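Local coordinates for kappa-carrageenase (Pseudoalteromonas carrageenovora, PDB 1DYP), which cleaves internal beta-1,4 linkages between D-galactose 4-sulfate and 3,6-anhydro-D-galactose in kappa-carrageenan chains, at residues 66-71 / 242-247; 111-116 / 231-236; 120-125 / 221-226; 132-137 / 159-164. The protein carries 1 engineered substitution. All blocks are in the same frame, centred on the assembly; numbering follows the deposited sequence.

Contact 1 of 4, residues 66-71 / 242-247; sequences RTFWDG and CNQFYP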
# COMPACT_ATOMS: atom_id res chain seq x y z
N ARG A 66 3.25 13.76 17.67
CA ARG A 66 3.61 12.40 18.03
C ARG A 66 5.11 12.28 17.90
O ARG A 66 5.75 13.14 17.29
CB ARG A 66 2.93 11.36 17.13
CG ARG A 66 3.36 11.36 15.66
CD ARG A 66 2.97 10.02 15.03
NE ARG A 66 3.09 9.97 13.57
CZ ARG A 66 4.23 9.85 12.90
NH1 ARG A 66 5.39 9.77 13.54
NH2 ARG A 66 4.21 9.78 11.58
N THR A 67 5.68 11.24 18.50
CA THR A 67 7.11 11.05 18.37
C THR A 67 7.34 10.80 16.89
O THR A 67 6.59 10.07 16.24
CB THR A 67 7.60 9.86 19.21
OG1 THR A 67 7.57 10.22 20.60
CG2 THR A 67 9.02 9.49 18.84
N PHE A 68 8.38 11.42 16.35
CA PHE A 68 8.70 11.32 14.94
C PHE A 68 10.15 10.94 14.73
O PHE A 68 11.05 11.50 15.36
CB PHE A 68 8.42 12.68 14.30
CG PHE A 68 8.78 12.78 12.85
CD1 PHE A 68 7.95 12.24 11.87
CD2 PHE A 68 9.93 13.46 12.45
CE1 PHE A 68 8.25 12.38 10.52
CE2 PHE A 68 10.24 13.61 11.10
CZ PHE A 68 9.39 13.07 10.13
N TRP A 69 10.39 9.97 13.85
CA TRP A 69 11.76 9.56 13.55
C TRP A 69 12.32 10.48 12.47
O TRP A 69 11.83 10.51 11.34
CB TRP A 69 11.81 8.11 13.07
CG TRP A 69 13.17 7.70 12.57
CD1 TRP A 69 13.50 7.35 11.30
CD2 TRP A 69 14.38 7.61 13.34
NE1 TRP A 69 14.84 7.04 11.23
CE2 TRP A 69 15.40 7.19 12.47
CE3 TRP A 69 14.69 7.85 14.69
CZ2 TRP A 69 16.72 7.00 12.89
CZ3 TRP A 69 16.00 7.65 15.11
CH2 TRP A 69 17.00 7.23 14.22
N ASP A 70 13.34 11.23 12.85
CA ASP A 70 14.03 12.16 11.96
C ASP A 70 15.26 11.41 11.43
O ASP A 70 16.37 11.56 11.95
CB ASP A 70 14.43 13.40 12.75
CG ASP A 70 15.22 14.40 11.94
OD1 ASP A 70 15.41 14.21 10.72
OD2 ASP A 70 15.67 15.40 12.55
N GLY A 71 15.03 10.59 10.41
CA GLY A 71 16.09 9.79 9.82
C GLY A 71 17.31 10.56 9.37
O GLY A 71 18.44 10.10 9.54
N CYS A 242 16.33 11.25 2.89
CA CYS A 242 16.85 10.25 3.82
C CYS A 242 15.88 9.08 3.95
O CYS A 242 15.62 8.58 5.05
CB CYS A 242 17.12 10.89 5.19
SG CYS A 242 17.95 12.51 5.03
N ASN A 243 15.34 8.67 2.81
CA ASN A 243 14.43 7.53 2.70
C ASN A 243 13.14 7.61 3.52
O ASN A 243 12.63 6.59 3.98
CB ASN A 243 15.19 6.25 3.04
CG ASN A 243 16.33 5.98 2.07
OD1 ASN A 243 16.14 5.99 0.86
ND2 ASN A 243 17.52 5.76 2.61
N GLN A 244 12.61 8.82 3.67
CA GLN A 244 11.37 9.00 4.42
C GLN A 244 10.72 10.33 4.08
O GLN A 244 11.35 11.20 3.48
CB GLN A 244 11.64 8.96 5.92
CG GLN A 244 12.36 10.21 6.40
CD GLN A 244 12.45 10.30 7.91
OE1 GLN A 244 13.24 9.60 8.54
NE2 GLN A 244 11.63 11.17 8.50
N PHE A 245 9.46 10.48 4.49
CA PHE A 245 8.74 11.71 4.26
C PHE A 245 8.95 12.67 5.41
O PHE A 245 9.21 12.27 6.55
CB PHE A 245 7.23 11.46 4.12
CG PHE A 245 6.82 10.87 2.81
CD1 PHE A 245 6.97 11.59 1.63
CD2 PHE A 245 6.27 9.59 2.75
CE1 PHE A 245 6.57 11.06 0.41
CE2 PHE A 245 5.86 9.05 1.53
CZ PHE A 245 6.01 9.78 0.36
N TYR A 246 8.82 13.96 5.09
CA TYR A 246 8.91 15.04 6.06
C TYR A 246 7.77 15.96 5.65
O TYR A 246 7.37 15.98 4.49
CB TYR A 246 10.24 15.79 5.95
CG TYR A 246 11.39 15.10 6.64
CD1 TYR A 246 12.07 14.05 6.03
CD2 TYR A 246 11.78 15.49 7.93
CE1 TYR A 246 13.12 13.41 6.68
CE2 TYR A 246 12.83 14.85 8.59
CZ TYR A 246 13.49 13.81 7.96
OH TYR A 246 14.54 13.18 8.60
N PRO A 247 7.21 16.71 6.60
CA PRO A 247 6.12 17.61 6.21
C PRO A 247 6.65 18.81 5.44
O PRO A 247 7.79 19.22 5.62
CB PRO A 247 5.51 18.00 7.56
CG PRO A 247 6.68 17.96 8.49
CD PRO A 247 7.43 16.73 8.06
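The hydroxyl of Y246 is held by two groups: OH donates to D70 OD1 at 2.5 Å, on the anti side of the carboxylate, and is also hydrogen-bonded to the backbone N of C72. The carboxylate stands nearly upright to the phenol ring, planes 82° apart, and OD2 is taken up by N73 and Q75. Q244 CG lies between its backbone N and carbonyl carbon (chi1 72°), and the chain runs extended beyond CG, carrying the amide to 66-71. NE2 donates to W69 O (2.9 Å), a bond lying in both the amide and the carbonyl plane, whereas G71 N reaches OE1 (2.8 Å) from above the amide plane. An alanine in place of Q244 would probably leave W69 O and G71 N without their amide partner and open a gap at the tip of F68. In this GH16 catalytic domain, a beta-sandwich, 244-247 pairs with 238-241 as a small hairpin set against the end of strand 54-70, and the C72-C242 disulfide joins the same parts. F68 meets Q244 tip to tip, CZ 3.4 Å from NE2. Its ring edge also faces the Y246 ring in an offset edge-to-face pair, while Y80 stacks on F68.

Contact 2 of 4, residues 111-116 / 231-236; sequences PGVSPA and QGLRAP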
# COMPACT_ATOMS: atom_id res chain seq x y z
N PRO A 111 -3.09 17.15 -6.62
CA PRO A 111 -2.23 16.23 -5.85
C PRO A 111 -2.37 16.42 -4.35
O PRO A 111 -2.94 17.41 -3.88
CB PRO A 111 -0.84 16.59 -6.34
CG PRO A 111 -0.95 18.08 -6.52
CD PRO A 111 -2.29 18.25 -7.19
N GLY A 112 -1.85 15.45 -3.59
CA GLY A 112 -1.91 15.56 -2.15
C GLY A 112 -2.02 14.24 -1.40
O GLY A 112 -1.52 14.13 -0.28
N VAL A 113 -2.66 13.25 -2.01
CA VAL A 113 -2.82 11.95 -1.36
C VAL A 113 -2.63 10.79 -2.32
O VAL A 113 -2.81 10.93 -3.53
CB VAL A 113 -4.21 11.79 -0.70
CG1 VAL A 113 -4.41 12.87 0.36
CG2 VAL A 113 -5.31 11.85 -1.76
N SER A 114 -2.29 9.63 -1.76
CA SER A 114 -2.07 8.44 -2.55
C SER A 114 -2.75 7.19 -2.01
O SER A 114 -2.30 6.60 -1.02
CB SER A 114 -0.57 8.16 -2.68
OG SER A 114 -0.34 6.95 -3.40
N PRO A 115 -3.87 6.80 -2.64
CA PRO A 115 -4.60 5.60 -2.21
C PRO A 115 -3.65 4.45 -2.51
O PRO A 115 -2.98 4.45 -3.55
CB PRO A 115 -5.81 5.58 -3.15
CG PRO A 115 -6.06 7.03 -3.40
CD PRO A 115 -4.67 7.59 -3.60
N ALA A 116 -3.57 3.48 -1.61
CA ALA A 116 -2.67 2.37 -1.81
C ALA A 116 -3.25 1.03 -1.39
O ALA A 116 -3.99 0.94 -0.40
CB ALA A 116 -1.36 2.62 -1.04
N GLN A 231 -4.27 5.23 2.81
CA GLN A 231 -4.10 6.43 2.01
C GLN A 231 -3.01 7.28 2.64
O GLN A 231 -3.12 7.68 3.80
CB GLN A 231 -5.42 7.21 1.92
CG GLN A 231 -5.32 8.43 1.03
CD GLN A 231 -6.67 8.90 0.55
OE1 GLN A 231 -7.23 8.36 -0.40
NE2 GLN A 231 -7.21 9.92 1.22
N GLY A 232 -1.96 7.53 1.88
CA GLY A 232 -0.86 8.31 2.39
C GLY A 232 -0.86 9.74 1.89
O GLY A 232 -1.57 10.08 0.96
N LEU A 233 -0.04 10.57 2.52
CA LEU A 233 0.08 11.98 2.15
C LEU A 233 1.22 12.13 1.14
O LEU A 233 2.20 11.38 1.18
CB LEU A 233 0.38 12.81 3.41
CG LEU A 233 0.10 14.31 3.36
CD1 LEU A 233 -1.40 14.58 3.23
CD2 LEU A 233 0.65 14.95 4.64
N ARG A 234 1.09 13.10 0.24
CA ARG A 234 2.09 13.34 -0.79
C ARG A 234 2.24 14.83 -1.07
O ARG A 234 1.56 15.66 -0.46
CB ARG A 234 1.69 12.63 -2.09
CG ARG A 234 1.62 11.11 -1.99
CD ARG A 234 3.00 10.50 -1.78
NE ARG A 234 2.99 9.04 -1.90
CZ ARG A 234 2.76 8.20 -0.89
NH1 ARG A 234 2.50 8.67 0.32
NH2 ARG A 234 2.79 6.89 -1.11
N ALA A 235 3.15 15.16 -1.98
CA ALA A 235 3.36 16.55 -2.37
C ALA A 235 1.98 17.06 -2.81
O ALA A 235 1.21 16.32 -3.43
CB ALA A 235 4.35 16.62 -3.53
N PRO A 236 1.69 18.34 -2.58
CA PRO A 236 2.49 19.40 -1.96
C PRO A 236 2.58 19.45 -0.44
O PRO A 236 3.00 20.47 0.11
CB PRO A 236 1.85 20.66 -2.52
CG PRO A 236 0.39 20.29 -2.47
CD PRO A 236 0.38 18.87 -3.01
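G112 to P115 run antiparallel to Q231 to R234, with S114 and G232 as a hydrogen-bonded pair (S114 N to G232 O 2.8 Å, G232 N to S114 O 3.1 Å) and a further bond from R234 N to G112 O at 2.9 Å. V113, P115 and Q231 share one face of the sheet. There the extended side chain of Q231 passes V113, whose CB lies 3.9 Å from its CG, and runs alongside P115, pointing the same way, until OE1 touches P115 CG at 3.5 Å. Its NE2 is bonded beyond the contact to T59. On the other face, S114 CB sits over one face of the R234 guanidinium, offset toward the rim, while S114 OG is hydrogen-bonded to L143 O. The R234 chain is bent where chi2 (-68°) sets CD, and the guanidinium folds back so that NH1 donates, in its own plane, to L233 O at 2.9 Å. G232 leaves room for this group, since a CB there would clash with NH1. Past the strand ends, P111 and P236, each preceded by a cis peptide bond, cross at about a right angle, CG to CD 3.8 Å. This is one antiparallel strand pair of the GH16 sandwich, where it borders the active site. NE of R234 is bonded to Q145, and NH2 makes a long, weak ion pair with the proton donor E142. A guanidinium tethered through NH1 and NE and backed by S114 should hold one orientation, consistent with its importance in substrate recognition.

Contact 3 of 4, residues 120-125 / 221-226; sequences YSTIDR and WHRQMN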
# COMPACT_ATOMS: atom_id res chain seq x y z
N TYR A 120 3.01 -5.75 3.30
CA TYR A 120 4.37 -5.63 3.78
C TYR A 120 4.60 -6.50 4.99
O TYR A 120 3.68 -6.82 5.73
CB TYR A 120 4.70 -4.17 4.12
CG TYR A 120 3.95 -3.59 5.30
CD1 TYR A 120 2.57 -3.39 5.26
CD2 TYR A 120 4.64 -3.20 6.45
CE1 TYR A 120 1.89 -2.81 6.33
CE2 TYR A 120 3.97 -2.62 7.52
CZ TYR A 120 2.60 -2.42 7.46
OH TYR A 120 1.95 -1.83 8.52
N SER A 121 5.86 -6.88 5.17
CA SER A 121 6.26 -7.72 6.28
C SER A 121 6.86 -6.87 7.38
O SER A 121 7.01 -5.65 7.24
CB SER A 121 7.32 -8.72 5.82
OG SER A 121 8.54 -8.05 5.56
N THR A 122 7.18 -7.52 8.49
CA THR A 122 7.83 -6.86 9.59
C THR A 122 9.28 -6.83 9.12
O THR A 122 9.63 -7.51 8.16
CB THR A 122 7.74 -7.70 10.86
OG1 THR A 122 8.06 -9.06 10.54
CG2 THR A 122 6.34 -7.64 11.45
N ILE A 123 10.11 -6.02 9.77
CA ILE A 123 11.51 -5.95 9.40
C ILE A 123 12.28 -6.80 10.41
O ILE A 123 12.21 -6.55 11.61
CB ILE A 123 12.04 -4.50 9.44
CG1 ILE A 123 11.26 -3.64 8.45
CG2 ILE A 123 13.53 -4.48 9.12
CD1 ILE A 123 11.66 -2.18 8.45
N ASP A 124 12.97 -7.82 9.92
CA ASP A 124 13.74 -8.71 10.78
C ASP A 124 15.23 -8.47 10.57
O ASP A 124 15.83 -9.00 9.64
CB ASP A 124 13.42 -10.17 10.47
CG ASP A 124 14.05 -11.13 11.45
OD1 ASP A 124 14.94 -10.70 12.22
OD2 ASP A 124 13.66 -12.31 11.46
N ARG A 125 15.81 -7.68 11.46
CA ARG A 125 17.22 -7.35 11.36
C ARG A 125 18.16 -8.45 11.84
O ARG A 125 19.38 -8.30 11.81
CB ARG A 125 17.49 -6.03 12.10
CG ARG A 125 16.61 -4.89 11.56
CD ARG A 125 16.86 -3.55 12.26
NE ARG A 125 15.85 -2.55 11.91
CZ ARG A 125 15.74 -1.96 10.72
NH1 ARG A 125 16.59 -2.26 9.74
NH2 ARG A 125 14.79 -1.06 10.51
N TRP A 221 10.51 -11.24 -2.41
CA TRP A 221 9.19 -11.09 -1.84
C TRP A 221 8.53 -12.42 -1.46
O TRP A 221 7.46 -12.77 -1.95
CB TRP A 221 8.33 -10.27 -2.81
CG TRP A 221 8.95 -8.92 -3.04
CD1 TRP A 221 8.84 -7.82 -2.24
CD2 TRP A 221 9.94 -8.59 -4.03
NE1 TRP A 221 9.70 -6.84 -2.65
CE2 TRP A 221 10.39 -7.28 -3.75
CE3 TRP A 221 10.48 -9.28 -5.13
CZ2 TRP A 221 11.36 -6.64 -4.53
CZ3 TRP A 221 11.45 -8.64 -5.90
CH2 TRP A 221 11.88 -7.33 -5.59
N HIS A 222 9.20 -13.15 -0.58
CA HIS A 222 8.71 -14.44 -0.12
C HIS A 222 8.36 -14.42 1.37
O HIS A 222 7.91 -15.43 1.93
CB HIS A 222 9.74 -15.54 -0.38
CG HIS A 222 10.17 -15.63 -1.81
ND1 HIS A 222 11.28 -14.97 -2.30
CD2 HIS A 222 9.63 -16.29 -2.87
CE1 HIS A 222 11.40 -15.21 -3.60
NE2 HIS A 222 10.41 -16.01 -3.96
N ARG A 223 8.57 -13.28 2.01
CA ARG A 223 8.26 -13.14 3.42
C ARG A 223 6.76 -13.04 3.65
O ARG A 223 6.00 -12.80 2.71
CB ARG A 223 8.94 -11.90 4.01
CG ARG A 223 10.44 -12.04 4.19
CD ARG A 223 11.06 -10.74 4.68
NE ARG A 223 10.53 -10.32 5.98
CZ ARG A 223 10.81 -10.91 7.14
NH1 ARG A 223 11.62 -11.96 7.18
NH2 ARG A 223 10.28 -10.44 8.26
N GLN A 224 6.35 -13.23 4.90
CA GLN A 224 4.95 -13.13 5.28
C GLN A 224 4.59 -11.66 5.31
O GLN A 224 5.23 -10.87 6.01
CB GLN A 224 4.75 -13.75 6.66
CG GLN A 224 4.86 -15.26 6.69
CD GLN A 224 3.75 -15.92 5.92
OE1 GLN A 224 2.57 -15.60 6.10
NE2 GLN A 224 4.10 -16.85 5.04
N MSE A 225 3.55 -11.28 4.57
CA MSE A 225 3.15 -9.89 4.49
C MSE A 225 1.69 -9.66 4.84
O MSE A 225 0.83 -10.48 4.52
CB MSE A 225 3.43 -9.36 3.08
CG MSE A 225 4.88 -9.54 2.66
SE MSE A 225 5.22 -9.19 0.78
CE MSE A 225 4.72 -10.92 0.09
N ASN A 226 1.42 -8.55 5.52
CA ASN A 226 0.06 -8.17 5.91
C ASN A 226 -0.56 -7.37 4.78
O ASN A 226 0.02 -6.40 4.31
CB ASN A 226 0.07 -7.31 7.18
CG ASN A 226 0.65 -8.04 8.37
OD1 ASN A 226 1.87 -8.18 8.49
ND2 ASN A 226 -0.22 -8.52 9.25
O HOH W 1 3.57 -5.85 8.48
O HOH W 2 5.84 -10.25 8.53
O HOH W 3 11.58 -12.95 9.91
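R223 lays the edge of its guanidinium against S121 and T122, crossing the T122 side chain at about a right angle. The chain is bent at chi3 (60°), the torsion that sets NE, and NE donates to S121 OG at 3.0 Å, the hydroxyl lying in the guanidinium plane and the bond nearly straight (166°). NH2 reaches T122 O, also at 3.0 Å, from above the carbonyl plane. S121 OG donates to that same oxygen from the opposite face, so T122 O is gripped on both sides. A chi1 of 70° places this OG between the backbone N and the carbonyl carbon, and it is also bonded to S136 N on the next strand. Farther out, NH1 of R223 and D124 OD2 do not touch; water 3 joins them, at 2.9 Å from NH1, and D124 OD1 turns to S126. Replacing this arginine with a leucine would probably cost S121 OG and T122 O one donor each and leave water 3 without its arginine partner. At the other end, Y120 and N226 form an antiparallel hydrogen-bonded pair, N226 N to Y120 O 2.9 Å. Water 1 bridges Y120 O and N226 OD1 and lies over one face of the Y120 ring, offset toward its rim; the phenol OH goes on to E36 and K90. The contact thus fastens the loop leaving strand 113-120 to the start of strand 225-233, beside the nucleophile E137. Its chemistry is polar and water-mediated: one arginine spans a hydroxyl, a carbonyl and, through water, a carboxylate whose charge would probably add a longer-range attraction.

Contact 4 of 4, residues 132-137 / 159-164; sequences DVQYSE and IVVKNG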
# COMPACT_ATOMS: atom_id res chain seq x y z
N ASP A 132 20.12 -12.56 2.48
CA ASP A 132 18.96 -12.59 3.37
C ASP A 132 18.06 -11.39 3.10
O ASP A 132 18.54 -10.28 2.88
CB ASP A 132 19.40 -12.54 4.84
CG ASP A 132 19.61 -13.92 5.44
OD1 ASP A 132 19.42 -14.93 4.73
OD2 ASP A 132 19.97 -13.98 6.63
N VAL A 133 16.76 -11.63 3.13
CA VAL A 133 15.78 -10.57 2.92
C VAL A 133 15.16 -10.26 4.28
O VAL A 133 14.52 -11.12 4.89
CB VAL A 133 14.68 -11.01 1.94
CG1 VAL A 133 13.60 -9.95 1.86
CG2 VAL A 133 15.29 -11.25 0.56
N GLN A 134 15.36 -9.03 4.75
CA GLN A 134 14.85 -8.61 6.04
C GLN A 134 13.47 -7.98 5.96
O GLN A 134 12.77 -7.88 6.97
CB GLN A 134 15.79 -7.59 6.68
CG GLN A 134 17.26 -7.98 6.72
CD GLN A 134 18.09 -7.03 7.56
OE1 GLN A 134 17.77 -5.85 7.69
NE2 GLN A 134 19.17 -7.54 8.14
N TYR A 135 13.09 -7.55 4.77
CA TYR A 135 11.80 -6.89 4.58
C TYR A 135 11.29 -7.08 3.16
O TYR A 135 12.05 -6.95 2.20
CB TYR A 135 11.96 -5.40 4.87
CG TYR A 135 10.74 -4.55 4.58
CD1 TYR A 135 9.61 -4.64 5.40
CD2 TYR A 135 10.71 -3.67 3.51
CE1 TYR A 135 8.48 -3.86 5.15
CE2 TYR A 135 9.59 -2.88 3.25
CZ TYR A 135 8.48 -2.98 4.07
OH TYR A 135 7.36 -2.21 3.83
N SER A 136 10.01 -7.39 3.03
CA SER A 136 9.37 -7.58 1.73
C SER A 136 8.10 -6.74 1.66
O SER A 136 7.29 -6.76 2.58
CB SER A 136 9.00 -9.05 1.51
OG SER A 136 10.13 -9.89 1.50
N GLU A 137 7.94 -6.02 0.56
CA GLU A 137 6.76 -5.19 0.36
C GLU A 137 6.32 -5.25 -1.09
O GLU A 137 7.12 -4.98 -1.99
CB GLU A 137 7.05 -3.73 0.73
CG GLU A 137 5.88 -2.78 0.51
CD GLU A 137 6.26 -1.32 0.69
OE1 GLU A 137 7.18 -1.04 1.48
OE2 GLU A 137 5.63 -0.45 0.05
N ILE A 159 14.47 -5.04 1.67
CA ILE A 159 15.78 -4.88 2.30
C ILE A 159 16.44 -6.24 2.12
O ILE A 159 15.92 -7.26 2.58
CB ILE A 159 15.70 -4.59 3.80
CG1 ILE A 159 15.07 -3.21 4.04
CG2 ILE A 159 17.10 -4.64 4.41
CD1 ILE A 159 14.86 -2.89 5.51
N VAL A 160 17.58 -6.26 1.44
CA VAL A 160 18.30 -7.50 1.22
C VAL A 160 19.77 -7.30 1.55
O VAL A 160 20.32 -6.22 1.32
CB VAL A 160 18.15 -7.99 -0.25
CG1 VAL A 160 18.73 -6.97 -1.21
CG2 VAL A 160 18.82 -9.34 -0.42
N VAL A 161 20.39 -8.33 2.10
CA VAL A 161 21.80 -8.24 2.47
C VAL A 161 22.70 -8.35 1.24
O VAL A 161 22.69 -9.37 0.54
CB VAL A 161 22.17 -9.36 3.47
CG1 VAL A 161 23.66 -9.31 3.79
CG2 VAL A 161 21.36 -9.19 4.75
N LYS A 162 23.46 -7.29 0.98
CA LYS A 162 24.39 -7.23 -0.14
C LYS A 162 25.77 -6.93 0.41
O LYS A 162 25.96 -5.92 1.09
CB LYS A 162 24.00 -6.13 -1.12
CG LYS A 162 22.72 -6.35 -1.90
CD LYS A 162 22.52 -5.20 -2.87
CE LYS A 162 21.29 -5.38 -3.74
NZ LYS A 162 21.14 -4.24 -4.69
N ASN A 163 26.74 -7.79 0.11
CA ASN A 163 28.10 -7.61 0.60
C ASN A 163 28.08 -7.47 2.12
O ASN A 163 28.77 -6.63 2.69
CB ASN A 163 28.74 -6.37 -0.03
CG ASN A 163 28.87 -6.49 -1.53
OD1 ASN A 163 29.35 -7.50 -2.05
ND2 ASN A 163 28.47 -5.44 -2.24
N GLY A 164 27.26 -8.30 2.76
CA GLY A 164 27.15 -8.28 4.21
C GLY A 164 26.44 -7.08 4.79
O GLY A 164 26.41 -6.90 6.01
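I159 fills the tight side of this contact, opposite both Q134 and Y135 in a classic beta bulge. Its O accepts Q134 N at 2.9 Å and its N donates to Y135 O at 3.1 Å, so one residue serves two on the partner strand. The isoleucine branches divide the work: CG2 lies 3.6 Å from Q134 OE1 and also touches CB of Q134, while CD1 packs on Y135 CB at 3.9 Å. NE2 of Q134 is bonded outside to L127 O, and W168 of the neighbouring strand touches I159. Looser are the partly exposed side chains of V133 and D132. V133 CG2 meets V160 CG2 at 4.1 Å. D132 holds the strand through its backbone, D132 O accepting V161 N at 2.8 Å, while its OD2 turns to K129 N. Past the bulge, the chain enters the ExDxxE signature of GH16, which begins at the nucleophile E137. CG of Y135 is anti to the backbone N (chi1 175°), which starts the ring along its path; its OH donates to E137 OE1 at 2.6 Å from above the carboxylate plane. Apolar packing and backbone bonds around the bulge therefore fix the base of Y135, whose hydroxyl probably orients the catalytic carboxylate.

Contacts 2 and 4 are buried and rest mainly on backbone strand pairing; contacts 1 and 3 are partly buried and depend more on side-chain polar bonds, with waters in contact 3. Strands 113-120 and 225-233 pair in contact 2, and their opposite ends, some 24 Å away between centres, meet in contact 3. Contacts 3 and 4 adjoin, with probable hydrogen bonds from S121 N to S136 O and from D124 N to Q134 O. Contact 1 joins the end of strand 54-70 to the separate hairpin 238-247 and touches contact 2 where F245 packs on R234. Contact 4 carries the nucleophile E137, Y120 of contact 3 lies beside it, and contact 2 brings R234 near the proton donor E142.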